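Local coordinates for protein myosin-I heavy chain (Dictyostelium discoideum, PDB 5EJR) that works as an actin-based motor with ATPase activity in early phagocytosis and adhesion, and is represented here by a MyTH4-FERM unit of its tail, at residues R113-N118 with K126-I131; F133-F138 with I174-S179; A167-V172 with S202-G207. All blocks are in the same frame, centred on the assembly; numbering follows the deposited sequence.

Contact 1: R113-N118 with K126-I131; sequences RQTNKN and KGFELI
Thr115 lies across the ring of Phe128, the two side chains meeting at about a right angle. Its CB sits over one face of the phenyl group, 4.0 Å from the centroid of the Phe128 ring and 25° off the ring normal, a CH-pi contact displaced toward the rim at CE2 and CZ. The hydroxyl stays close to the same rim, with Thr115 OG1 3.4 Å from Phe128 CZ, but its polar partner is the backbone O of Tyr112, three residues earlier. A chi1 of 75° sets OG1 between the backbone N and the carbonyl carbon, and by the same rotation swings CG2 onto the helix backbone, where Thr115 CG2 is 3.6 Å from Gly127 C. Gly127 has to be small: a CB on it would run into that methyl group. The CA atoms of Thr115 and Gly127 therefore come within 5.5 Å. Leu152, Leu166, Leu169 and Ile170 of two further helices also pack on Phe128. With Phe128 cut back to an alanine, a gap is likely to open between the Thr115 turn and these neighbours, and Thr115 CB would lose the face it rests on. Thr115 itself belongs to a type I beta turn, Arg113 to Asn116, that ends helix 104-113, and its fit against helix 121-137 packs the connection between these two consecutive helices of the all-helical MyTH4 domain.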
ATOM      1  N   ARG A 113     -30.620  -8.625  -1.285  1.00 37.13           N
ATOM      2  CA  ARG A 113     -31.896  -8.660  -0.547  1.00 37.26           C
ATOM      3  C   ARG A 113     -32.152  -7.300   0.113  1.00 42.86           C
ATOM      4  O   ARG A 113     -33.264  -6.782   0.052  1.00 42.97           O
ATOM      5  CB  ARG A 113     -31.864  -9.776   0.517  1.00 35.75           C
ATOM      6  CG  ARG A 113     -32.843  -9.600   1.677  1.00 44.21           C
ATOM      7  CD  ARG A 113     -32.320 -10.245   2.937  1.00 41.87           C
ATOM      8  NE  ARG A 113     -33.052  -9.831   4.126  1.00 43.42           N
ATOM      9  CZ  ARG A 113     -34.033 -10.535   4.682  1.00 61.82           C
ATOM     10  NH1 ARG A 113     -34.441 -11.669   4.127  1.00 57.86           N
ATOM     11  NH2 ARG A 113     -34.620 -10.108   5.790  1.00 42.43           N
ATOM     12  N   GLN A 114     -31.112  -6.702   0.704  1.00 39.33           N
ATOM     13  CA  GLN A 114     -31.287  -5.438   1.399  1.00 38.55           C
ATOM     14  C   GLN A 114     -31.485  -4.226   0.454  1.00 41.37           C
ATOM     15  O   GLN A 114     -31.918  -3.173   0.915  1.00 40.39           O
ATOM     16  CB  GLN A 114     -30.168  -5.236   2.410  1.00 38.61           C
ATOM     17  CG  GLN A 114     -30.276  -6.183   3.620  1.00 37.28           C
ATOM     18  CD  GLN A 114     -31.475  -5.896   4.504  1.00 46.93           C
ATOM     19  OE1 GLN A 114     -32.565  -6.457   4.338  1.00 40.36           O
ATOM     20  NE2 GLN A 114     -31.304  -4.999   5.451  1.00 43.44           N
ATOM     21  N   THR A 115     -31.275  -4.407  -0.860  1.00 38.46           N
ATOM     22  CA  THR A 115     -31.505  -3.348  -1.866  1.00 39.07           C
ATOM     23  C   THR A 115     -32.926  -3.447  -2.462  1.00 45.69           C
ATOM     24  O   THR A 115     -33.406  -2.483  -3.054  1.00 45.71           O
ATOM     25  CB  THR A 115     -30.485  -3.420  -3.026  1.00 45.23           C
ATOM     26  OG1 THR A 115     -30.809  -4.498  -3.899  1.00 46.23           O
ATOM     27  CG2 THR A 115     -29.044  -3.512  -2.561  1.00 39.78           C
ATOM     28  N   ASN A 116     -33.556  -4.626  -2.356  1.00 44.78           N
ATOM     29  CA  ASN A 116     -34.885  -4.924  -2.895  1.00 46.49           C
ATOM     30  C   ASN A 116     -35.986  -4.530  -1.902  1.00 52.85           C
ATOM     31  O   ASN A 116     -36.056  -5.095  -0.812  1.00 53.35           O
ATOM     32  CB  ASN A 116     -34.965  -6.417  -3.241  1.00 47.66           C
ATOM     33  CG  ASN A 116     -35.874  -6.788  -4.384  1.00 70.15           C
ATOM     34  OD1 ASN A 116     -36.082  -6.029  -5.338  1.00 64.68           O
ATOM     35  ND2 ASN A 116     -36.349  -8.020  -4.363  1.00 63.59           N
ATOM     36  N   LYS A 117     -36.830  -3.548  -2.283  1.00 49.68           N
ATOM     37  CA  LYS A 117     -37.964  -3.016  -1.504  1.00 50.46           C
ATOM     38  C   LYS A 117     -37.510  -2.395  -0.172  1.00 52.05           C
ATOM     39  O   LYS A 117     -38.038  -2.693   0.902  1.00 51.59           O
ATOM     40  CB  LYS A 117     -39.104  -4.050  -1.325  1.00 54.07           C
ATOM     41  CG  LYS A 117     -39.677  -4.578  -2.644  1.00 70.46           C
ATOM     42  CD  LYS A 117     -40.865  -5.520  -2.426  1.00 83.65           C
ATOM     43  CE  LYS A 117     -41.284  -6.260  -3.683  1.00 91.53           C
ATOM     44  NZ  LYS A 117     -41.858  -5.359  -4.723  1.00 95.12           N
ATOM     45  N   ASN A 118     -36.523  -1.507  -0.274  1.00 47.23           N
ATOM     46  CA  ASN A 118     -35.963  -0.771   0.841  1.00 46.95           C
ATOM     47  C   ASN A 118     -36.741   0.564   0.925  1.00 52.78           C
ATOM     48  O   ASN A 118     -36.832   1.263  -0.088  1.00 53.65           O
ATOM     49  CB  ASN A 118     -34.465  -0.528   0.575  1.00 44.31           C
ATOM     50  CG  ASN A 118     -33.654  -0.045   1.747  1.00 55.11           C
ATOM     51  OD1 ASN A 118     -34.130   0.674   2.627  1.00 44.21           O
ATOM     52  ND2 ASN A 118     -32.380  -0.420   1.769  1.00 48.21           N
ATOM     53  N   LYS A 126     -26.310   2.271  -1.193  1.00 36.78           N
ATOM     54  CA  LYS A 126     -25.192   1.785  -0.385  1.00 36.12           C
ATOM     55  C   LYS A 126     -25.088   0.260  -0.496  1.00 37.84           C
ATOM     56  O   LYS A 126     -23.984  -0.293  -0.475  1.00 35.83           O
ATOM     57  CB  LYS A 126     -25.365   2.211   1.087  1.00 38.37           C
ATOM     58  CG  LYS A 126     -24.921   3.643   1.373  1.00 37.56           C
ATOM     59  CD  LYS A 126     -25.415   4.089   2.740  1.00 44.29           C
ATOM     60  CE  LYS A 126     -24.967   5.473   3.124  1.00 58.23           C
ATOM     61  NZ  LYS A 126     -25.303   5.773   4.547  1.00 65.13           N
ATOM     62  N   GLY A 127     -26.247  -0.393  -0.634  1.00 34.76           N
ATOM     63  CA  GLY A 127     -26.348  -1.828  -0.840  1.00 33.86           C
ATOM     64  C   GLY A 127     -25.744  -2.171  -2.177  1.00 35.17           C
ATOM     65  O   GLY A 127     -24.963  -3.122  -2.276  1.00 34.35           O
ATOM     66  N   PHE A 128     -26.035  -1.352  -3.211  1.00 30.07           N
ATOM     67  CA  PHE A 128     -25.408  -1.569  -4.518  1.00 30.19           C
ATOM     68  C   PHE A 128     -23.904  -1.205  -4.528  1.00 33.42           C
ATOM     69  O   PHE A 128     -23.142  -1.837  -5.260  1.00 32.07           O
ATOM     70  CB  PHE A 128     -26.169  -0.862  -5.647  1.00 31.76           C
ATOM     71  CG  PHE A 128     -27.461  -1.556  -6.017  1.00 32.47           C
ATOM     72  CD1 PHE A 128     -27.453  -2.835  -6.560  1.00 33.97           C
ATOM     73  CD2 PHE A 128     -28.686  -0.930  -5.822  1.00 34.28           C
ATOM     74  CE1 PHE A 128     -28.651  -3.483  -6.882  1.00 35.85           C
ATOM     75  CE2 PHE A 128     -29.882  -1.576  -6.153  1.00 37.19           C
ATOM     76  CZ  PHE A 128     -29.857  -2.848  -6.679  1.00 35.14           C
ATOM     77  N   GLU A 129     -23.484  -0.213  -3.710  1.00 31.26           N
ATOM     78  CA  GLU A 129     -22.061   0.184  -3.577  1.00 30.65           C
ATOM     79  C   GLU A 129     -21.259  -1.006  -3.018  1.00 33.68           C
ATOM     80  O   GLU A 129     -20.142  -1.288  -3.480  1.00 33.12           O
ATOM     81  CB  GLU A 129     -21.916   1.384  -2.629  1.00 32.39           C
ATOM     82  CG  GLU A 129     -22.353   2.704  -3.245  1.00 43.46           C
ATOM     83  CD  GLU A 129     -22.300   3.898  -2.315  1.00 57.67           C
ATOM     84  OE1 GLU A 129     -22.476   3.709  -1.091  1.00 61.59           O
ATOM     85  OE2 GLU A 129     -22.112   5.029  -2.815  1.00 48.04           O
ATOM     86  N   LEU A 130     -21.870  -1.736  -2.062  1.00 29.70           N
ATOM     87  CA  LEU A 130     -21.291  -2.943  -1.469  1.00 29.22           C
ATOM     88  C   LEU A 130     -21.161  -4.022  -2.534  1.00 31.91           C
ATOM     89  O   LEU A 130     -20.116  -4.650  -2.605  1.00 30.81           O
ATOM     90  CB  LEU A 130     -22.124  -3.420  -0.255  1.00 29.28           C
ATOM     91  CG  LEU A 130     -21.816  -4.816   0.351  1.00 34.45           C
ATOM     92  CD1 LEU A 130     -20.370  -4.931   0.819  1.00 33.59           C
ATOM     93  CD2 LEU A 130     -22.722  -5.090   1.512  1.00 38.27           C
ATOM     94  N   ILE A 131     -22.167  -4.185  -3.413  1.00 29.56           N
ATOM     95  CA  ILE A 131     -22.107  -5.182  -4.494  1.00 29.20           C
ATOM     96  C   ILE A 131     -20.933  -4.861  -5.431  1.00 33.72           C
ATOM     97  O   ILE A 131     -20.210  -5.769  -5.866  1.00 32.67           O
ATOM     98  CB  ILE A 131     -23.460  -5.301  -5.240  1.00 32.01           C
ATOM     99  CG1 ILE A 131     -24.526  -5.946  -4.314  1.00 31.77           C
ATOM    100  CG2 ILE A 131     -23.308  -6.085  -6.538  1.00 33.28           C
ATOM    101  CD1 ILE A 131     -26.004  -5.771  -4.753  1.00 35.12           C
TER

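Contact 2: F133-F138 with I174-S179; sequences FLSITF and IEKLES
Two neighbouring helices of the MyTH4 bundle, 121-137 and 164-178, run nearly parallel here, their short segments inclined by 16° and 8.5 Å apart at the axes. Ser135 is the small residue at the interface, and its CA lies 5.6 Å from the CA of Lys176. From the facing helix Lys176 and Leu177 close on it together: Ser135 OG stands 3.1 Å from Lys176 CB, while Ser135 CB touches Leu177 CD2 at 3.8 Å. Beside them the CG2 methyl of Ile136 lies obliquely against the aliphatic part of the lysine, 3.8 Å from Lys176 CG and equally near CD. With CG anti to the carbonyl carbon (chi1 -64°), the lysine chain bends at chi2 (-55°) and again at chi4, passing that methyl and then carrying the amine away. There NZ forms a salt bridge with OE2 of Glu175, reached from above the carboxylate plane. Ser135 OG turns back to the carbonyl O of Tyr132, and Ser135 O accepts a hydrogen bond from His180 NE2. Between the two segments the contact is van der Waals, carbon on carbon and the serine oxygen against a methylene, and each polar side-chain end has a partner in its own helix.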
ATOM      1  N   PHE A 133     -18.090  -3.251  -4.622  1.00 29.78           N
ATOM      2  CA  PHE A 133     -16.870  -3.546  -3.863  1.00 29.21           C
ATOM      3  C   PHE A 133     -16.660  -5.042  -3.657  1.00 31.84           C
ATOM      4  O   PHE A 133     -15.513  -5.484  -3.564  1.00 29.89           O
ATOM      5  CB  PHE A 133     -16.812  -2.754  -2.550  1.00 31.41           C
ATOM      6  CG  PHE A 133     -16.551  -1.272  -2.732  1.00 32.42           C
ATOM      7  CD1 PHE A 133     -15.414  -0.823  -3.394  1.00 34.82           C
ATOM      8  CD2 PHE A 133     -17.420  -0.325  -2.199  1.00 35.50           C
ATOM      9  CE1 PHE A 133     -15.174   0.551  -3.560  1.00 36.27           C
ATOM     10  CE2 PHE A 133     -17.183   1.049  -2.367  1.00 38.49           C
ATOM     11  CZ  PHE A 133     -16.062   1.479  -3.050  1.00 35.92           C
ATOM     12  N   LEU A 134     -17.743  -5.849  -3.697  1.00 28.97           N
ATOM     13  CA  LEU A 134     -17.593  -7.298  -3.644  1.00 28.26           C
ATOM     14  C   LEU A 134     -17.135  -7.747  -5.026  1.00 32.15           C
ATOM     15  O   LEU A 134     -16.200  -8.549  -5.131  1.00 32.19           O
ATOM     16  CB  LEU A 134     -18.920  -8.029  -3.314  1.00 28.52           C
ATOM     17  CG  LEU A 134     -19.573  -7.796  -1.960  1.00 32.20           C
ATOM     18  CD1 LEU A 134     -20.988  -8.362  -1.950  1.00 32.10           C
ATOM     19  CD2 LEU A 134     -18.773  -8.427  -0.839  1.00 34.39           C
ATOM     20  N   SER A 135     -17.800  -7.243  -6.089  1.00 27.62           N
ATOM     21  CA  SER A 135     -17.510  -7.635  -7.478  1.00 28.06           C
ATOM     22  C   SER A 135     -16.074  -7.310  -7.938  1.00 34.07           C
ATOM     23  O   SER A 135     -15.569  -7.986  -8.824  1.00 35.19           O
ATOM     24  CB  SER A 135     -18.535  -7.050  -8.445  1.00 32.32           C
ATOM     25  OG  SER A 135     -18.359  -5.650  -8.586  1.00 43.51           O
ATOM     26  N   ILE A 136     -15.426  -6.294  -7.338  1.00 29.74           N
ATOM     27  CA  ILE A 136     -14.036  -5.980  -7.689  1.00 30.19           C
ATOM     28  C   ILE A 136     -13.052  -6.961  -7.005  1.00 36.02           C
ATOM     29  O   ILE A 136     -11.956  -7.176  -7.527  1.00 34.21           O
ATOM     30  CB  ILE A 136     -13.641  -4.488  -7.478  1.00 32.99           C
ATOM     31  CG1 ILE A 136     -13.935  -3.999  -6.058  1.00 33.26           C
ATOM     32  CG2 ILE A 136     -14.290  -3.586  -8.541  1.00 33.79           C
ATOM     33  CD1 ILE A 136     -13.219  -2.708  -5.639  1.00 43.79           C
ATOM     34  N   THR A 137     -13.478  -7.600  -5.880  1.00 33.88           N
ATOM     35  CA  THR A 137     -12.652  -8.516  -5.080  1.00 33.62           C
ATOM     36  C   THR A 137     -12.767 -10.001  -5.482  1.00 39.49           C
ATOM     37  O   THR A 137     -11.776 -10.610  -5.881  1.00 39.81           O
ATOM     38  CB  THR A 137     -12.948  -8.307  -3.594  1.00 33.56           C
ATOM     39  OG1 THR A 137     -13.154  -6.915  -3.382  1.00 26.72           O
ATOM     40  CG2 THR A 137     -11.796  -8.781  -2.696  1.00 31.31           C
ATOM     41  N   PHE A 138     -13.951 -10.591  -5.329  1.00 35.94           N
ATOM     42  CA  PHE A 138     -14.158 -12.011  -5.611  1.00 35.26           C
ATOM     43  C   PHE A 138     -15.454 -12.235  -6.364  1.00 40.85           C
ATOM     44  O   PHE A 138     -16.387 -11.441  -6.284  1.00 38.89           O
ATOM     45  CB  PHE A 138     -14.102 -12.861  -4.309  1.00 35.99           C
ATOM     46  CG  PHE A 138     -14.906 -12.304  -3.161  1.00 36.08           C
ATOM     47  CD1 PHE A 138     -16.288 -12.474  -3.108  1.00 38.82           C
ATOM     48  CD2 PHE A 138     -14.298 -11.551  -2.170  1.00 36.58           C
ATOM     49  CE1 PHE A 138     -17.040 -11.909  -2.077  1.00 39.58           C
ATOM     50  CE2 PHE A 138     -15.051 -10.991  -1.135  1.00 39.77           C
ATOM     51  CZ  PHE A 138     -16.418 -11.171  -1.099  1.00 38.22           C
ATOM     52  N   ILE A 174     -22.495  -4.925 -12.947  1.00 35.23           N
ATOM     53  CA  ILE A 174     -22.631  -5.883 -14.052  1.00 36.94           C
ATOM     54  C   ILE A 174     -21.308  -5.971 -14.827  1.00 44.47           C
ATOM     55  O   ILE A 174     -20.890  -7.077 -15.172  1.00 43.36           O
ATOM     56  CB  ILE A 174     -23.838  -5.500 -14.970  1.00 40.30           C
ATOM     57  CG1 ILE A 174     -25.178  -5.632 -14.200  1.00 40.34           C
ATOM     58  CG2 ILE A 174     -23.862  -6.314 -16.289  1.00 41.66           C
ATOM     59  CD1 ILE A 174     -26.378  -4.809 -14.790  1.00 37.39           C
ATOM     60  N   GLU A 175     -20.652  -4.811 -15.088  1.00 43.32           N
ATOM     61  CA  GLU A 175     -19.364  -4.749 -15.799  1.00 43.76           C
ATOM     62  C   GLU A 175     -18.294  -5.519 -15.015  1.00 46.78           C
ATOM     63  O   GLU A 175     -17.572  -6.331 -15.596  1.00 48.17           O
ATOM     64  CB  GLU A 175     -18.916  -3.284 -16.005  1.00 45.45           C
ATOM     65  CG  GLU A 175     -17.571  -3.132 -16.716  1.00 59.41           C
ATOM     66  CD  GLU A 175     -16.722  -1.923 -16.354  1.00 86.12           C
ATOM     67  OE1 GLU A 175     -17.289  -0.855 -16.024  1.00 79.07           O
ATOM     68  OE2 GLU A 175     -15.477  -2.037 -16.437  1.00 86.23           O
ATOM     69  N   LYS A 176     -18.217  -5.272 -13.699  1.00 40.60           N
ATOM     70  CA  LYS A 176     -17.247  -5.904 -12.807  1.00 38.59           C
ATOM     71  C   LYS A 176     -17.473  -7.410 -12.620  1.00 40.46           C
ATOM     72  O   LYS A 176     -16.506  -8.112 -12.347  1.00 40.24           O
ATOM     73  CB  LYS A 176     -17.160  -5.178 -11.456  1.00 39.65           C
ATOM     74  CG  LYS A 176     -16.644  -3.737 -11.514  1.00 45.30           C
ATOM     75  CD  LYS A 176     -15.277  -3.614 -12.209  1.00 51.53           C
ATOM     76  CE  LYS A 176     -14.842  -2.184 -12.395  1.00 52.39           C
ATOM     77  NZ  LYS A 176     -14.136  -2.000 -13.689  1.00 58.60           N
ATOM     78  N   LEU A 177     -18.717  -7.912 -12.763  1.00 36.97           N
ATOM     79  CA  LEU A 177     -18.991  -9.351 -12.641  1.00 36.87           C
ATOM     80  C   LEU A 177     -18.688 -10.022 -13.973  1.00 45.01           C
ATOM     81  O   LEU A 177     -18.285 -11.183 -14.004  1.00 44.22           O
ATOM     82  CB  LEU A 177     -20.442  -9.631 -12.205  1.00 37.37           C
ATOM     83  CG  LEU A 177     -20.831  -9.176 -10.789  1.00 41.18           C
ATOM     84  CD1 LEU A 177     -22.324  -9.047 -10.664  1.00 40.73           C
ATOM     85  CD2 LEU A 177     -20.301 -10.137  -9.713  1.00 42.17           C
ATOM     86  N   GLU A 178     -18.864  -9.277 -15.082  1.00 45.56           N
ATOM     87  CA  GLU A 178     -18.540  -9.738 -16.433  1.00 47.42           C
ATOM     88  C   GLU A 178     -17.009  -9.886 -16.593  1.00 53.34           C
ATOM     89  O   GLU A 178     -16.549 -10.718 -17.373  1.00 54.31           O
ATOM     90  CB  GLU A 178     -19.074  -8.737 -17.470  1.00 49.53           C
ATOM     91  CG  GLU A 178     -20.519  -8.988 -17.870  1.00 60.64           C
ATOM     92  CD  GLU A 178     -21.213  -7.904 -18.679  1.00 76.08           C
ATOM     93  OE1 GLU A 178     -20.599  -6.840 -18.932  1.00 66.96           O
ATOM     94  OE2 GLU A 178     -22.392  -8.117 -19.042  1.00 68.74           O
ATOM     95  N   SER A 179     -16.234  -9.084 -15.834  1.00 49.97           N
ATOM     96  CA  SER A 179     -14.767  -9.062 -15.858  1.00 49.89           C
ATOM     97  C   SER A 179     -14.106 -10.366 -15.349  1.00 56.87           C
ATOM     98  O   SER A 179     -12.976 -10.665 -15.743  1.00 55.67           O
ATOM     99  CB  SER A 179     -14.250  -7.865 -15.072  1.00 52.11           C
ATOM    100  OG  SER A 179     -14.157  -8.146 -13.685  1.00 60.10           O
TER

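Contact 3: A167-V172 with S202-G207; sequences ASLIAV and SNLENG
Leu204 reaches from helix 194-205 onto helix 164-178 and spreads its two methyl groups over the neighbours Ser168 and Leu169. The CD1 branch settles on the leucine, 3.9 Å from Leu169 CB and about as far from its CA, so it rests at the root of that side chain, close to the helix backbone. It also meets the end of one branch, with Leu204 CD1 3.9 Å from Leu169 CD1, the two leucines crossing at about a right angle. The other branch goes to the serine, where Leu204 CD2 lies 3.9 Å from Ser168 OG. Leu169 has CG anti to its own N (chi1 170°), and from there its branches divide: CD1 stays against Leu204, while CD2 reaches Phe128 of helix 121-137. Ser168 OG is hydrogen-bonded to the carbonyl O of Gln165, one turn earlier, and offers Leu204 only van der Waals contact. Gln165 serves both helices, for its NE2 also donates to the carbonyl O of Leu204. The backbones stay fairly far apart, 7.4 Å between the CA atoms of Leu169 and Leu204, and one side chain spans most of that distance. Between the two segments the attraction is thus essentially van der Waals, a modest apolar patch near the surface, and a polar tie between these helices is added by Gln165.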
ATOM      1  N   ALA A 167     -28.874   3.577 -11.970  1.00 46.49           N
ATOM      2  CA  ALA A 167     -28.763   2.617 -13.074  1.00 45.85           C
ATOM      3  C   ALA A 167     -27.322   2.477 -13.544  1.00 46.71           C
ATOM      4  O   ALA A 167     -26.948   1.406 -14.010  1.00 45.55           O
ATOM      5  CB  ALA A 167     -29.643   3.042 -14.240  1.00 47.72           C
ATOM      6  N   SER A 168     -26.517   3.558 -13.440  1.00 41.38           N
ATOM      7  CA  SER A 168     -25.118   3.541 -13.855  1.00 40.06           C
ATOM      8  C   SER A 168     -24.292   2.754 -12.834  1.00 41.89           C
ATOM      9  O   SER A 168     -23.342   2.069 -13.213  1.00 41.78           O
ATOM     10  CB  SER A 168     -24.582   4.957 -14.063  1.00 44.22           C
ATOM     11  OG  SER A 168     -24.311   5.649 -12.855  1.00 50.58           O
ATOM     12  N   LEU A 169     -24.703   2.821 -11.554  1.00 37.14           N
ATOM     13  CA  LEU A 169     -24.113   2.101 -10.433  1.00 35.80           C
ATOM     14  C   LEU A 169     -24.370   0.594 -10.569  1.00 37.54           C
ATOM     15  O   LEU A 169     -23.478  -0.187 -10.259  1.00 35.87           O
ATOM     16  CB  LEU A 169     -24.650   2.654  -9.100  1.00 35.74           C
ATOM     17  CG  LEU A 169     -24.352   1.895  -7.782  1.00 39.31           C
ATOM     18  CD1 LEU A 169     -22.831   1.628  -7.574  1.00 38.85           C
ATOM     19  CD2 LEU A 169     -24.876   2.672  -6.608  1.00 39.82           C
ATOM     20  N   ILE A 170     -25.577   0.192 -11.012  1.00 34.70           N
ATOM     21  CA  ILE A 170     -25.919  -1.218 -11.221  1.00 34.82           C
ATOM     22  C   ILE A 170     -25.186  -1.705 -12.470  1.00 40.89           C
ATOM     23  O   ILE A 170     -24.701  -2.845 -12.497  1.00 40.34           O
ATOM     24  CB  ILE A 170     -27.454  -1.461 -11.305  1.00 38.33           C
ATOM     25  CG1 ILE A 170     -28.147  -1.184  -9.947  1.00 38.24           C
ATOM     26  CG2 ILE A 170     -27.763  -2.888 -11.797  1.00 39.76           C
ATOM     27  CD1 ILE A 170     -29.778  -1.123 -10.013  1.00 36.99           C
ATOM     28  N   ALA A 171     -25.103  -0.843 -13.504  1.00 38.06           N
ATOM     29  CA  ALA A 171     -24.389  -1.196 -14.729  1.00 38.58           C
ATOM     30  C   ALA A 171     -22.875  -1.421 -14.470  1.00 40.51           C
ATOM     31  O   ALA A 171     -22.282  -2.261 -15.151  1.00 41.05           O
ATOM     32  CB  ALA A 171     -24.595  -0.131 -15.794  1.00 40.16           C
ATOM     33  N   VAL A 172     -22.263  -0.700 -13.489  1.00 35.02           N
ATOM     34  CA  VAL A 172     -20.832  -0.901 -13.177  1.00 34.52           C
ATOM     35  C   VAL A 172     -20.658  -2.254 -12.448  1.00 37.99           C
ATOM     36  O   VAL A 172     -19.717  -2.985 -12.768  1.00 37.10           O
ATOM     37  CB  VAL A 172     -20.093   0.300 -12.496  1.00 38.01           C
ATOM     38  CG1 VAL A 172     -20.565   0.572 -11.072  1.00 37.94           C
ATOM     39  CG2 VAL A 172     -18.575   0.122 -12.540  1.00 36.92           C
ATOM     40  N   SER A 202     -17.449  10.176  -6.112  1.00 41.85           N
ATOM     41  CA  SER A 202     -17.303  11.386  -6.921  1.00 42.50           C
ATOM     42  C   SER A 202     -17.035  11.075  -8.410  1.00 46.91           C
ATOM     43  O   SER A 202     -17.436  11.873  -9.258  1.00 48.19           O
ATOM     44  CB  SER A 202     -16.282  12.347  -6.321  1.00 45.93           C
ATOM     45  OG  SER A 202     -15.005  11.757  -6.156  1.00 57.55           O
ATOM     46  N   ASN A 203     -16.459   9.904  -8.742  1.00 41.51           N
ATOM     47  CA  ASN A 203     -16.274   9.527 -10.147  1.00 41.91           C
ATOM     48  C   ASN A 203     -17.631   9.144 -10.795  1.00 48.10           C
ATOM     49  O   ASN A 203     -17.822   9.383 -11.986  1.00 47.32           O
ATOM     50  CB  ASN A 203     -15.230   8.427 -10.323  1.00 42.64           C
ATOM     51  CG  ASN A 203     -15.054   7.972 -11.754  1.00 73.70           C
ATOM     52  OD1 ASN A 203     -14.331   8.584 -12.549  1.00 70.11           O
ATOM     53  ND2 ASN A 203     -15.742   6.899 -12.127  1.00 67.49           N
ATOM     54  N   LEU A 204     -18.570   8.557 -10.023  1.00 47.71           N
ATOM     55  CA  LEU A 204     -19.889   8.204 -10.573  1.00 49.59           C
ATOM     56  C   LEU A 204     -20.788   9.431 -10.649  1.00 54.74           C
ATOM     57  O   LEU A 204     -21.612   9.538 -11.561  1.00 54.22           O
ATOM     58  CB  LEU A 204     -20.591   7.109  -9.756  1.00 50.00           C
ATOM     59  CG  LEU A 204     -20.443   5.656 -10.215  1.00 54.97           C
ATOM     60  CD1 LEU A 204     -21.460   4.784  -9.497  1.00 55.37           C
ATOM     61  CD2 LEU A 204     -20.610   5.490 -11.741  1.00 57.82           C
ATOM     62  N   GLU A 205     -20.657  10.328  -9.653  1.00 52.51           N
ATOM     63  CA  GLU A 205     -21.426  11.559  -9.552  1.00 53.42           C
ATOM     64  C   GLU A 205     -20.928  12.621 -10.554  1.00 57.47           C
ATOM     65  O   GLU A 205     -21.715  13.081 -11.383  1.00 57.26           O
ATOM     66  CB  GLU A 205     -21.405  12.087  -8.104  1.00 54.95           C
ATOM     67  CG  GLU A 205     -22.326  13.275  -7.849  1.00 70.64           C
ATOM     68  CD  GLU A 205     -22.782  13.489  -6.414  1.00 95.45           C
ATOM     69  OE1 GLU A 205     -23.028  14.660  -6.041  1.00 90.54           O
ATOM     70  OE2 GLU A 205     -22.928  12.489  -5.673  1.00 86.72           O
ATOM     71  N   ASN A 206     -19.637  12.993 -10.485  1.00 53.89           N
ATOM     72  CA  ASN A 206     -19.035  14.050 -11.310  1.00 54.66           C
ATOM     73  C   ASN A 206     -18.312  13.584 -12.583  1.00 57.46           C
ATOM     74  O   ASN A 206     -18.151  14.380 -13.507  1.00 57.11           O
ATOM     75  CB  ASN A 206     -18.078  14.907 -10.463  1.00 59.00           C
ATOM     76  CG  ASN A 206     -18.643  15.430  -9.157  1.00 92.83           C
ATOM     77  OD1 ASN A 206     -19.859  15.416  -8.907  1.00 87.68           O
ATOM     78  ND2 ASN A 206     -17.758  15.914  -8.291  1.00 86.36           N
ATOM     79  N   GLY A 207     -17.838  12.342 -12.605  1.00 52.60           N
ATOM     80  CA  GLY A 207     -17.089  11.804 -13.737  1.00 52.22           C
ATOM     81  C   GLY A 207     -15.600  12.114 -13.715  1.00 57.59           C
ATOM     82  O   GLY A 207     -14.865  11.657 -14.599  1.00 57.01           O
TER

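The three contacts cluster in the helical MyTH4 region, with helix 194-205, their centres about 14 to 15 Å from one another. Contacts 1 and 2 follow in series along helix 121-137; contacts 2 and 3 share helix 164-178, and their segments alternate in the sequence. Contacts 1 and 3 also touch directly, Phe128 CZ lying 3.8 Å from Ile170 CD1. Helices 121-137 and 164-178 thus form a common spine, with the turn after helix 104-113 packed on the first and helix 194-205 on the second. Together the contacts join four helices of this part of the myosin tail, the last of which is followed by strand 211-215 in the ubiquitin-like region of the FERM part.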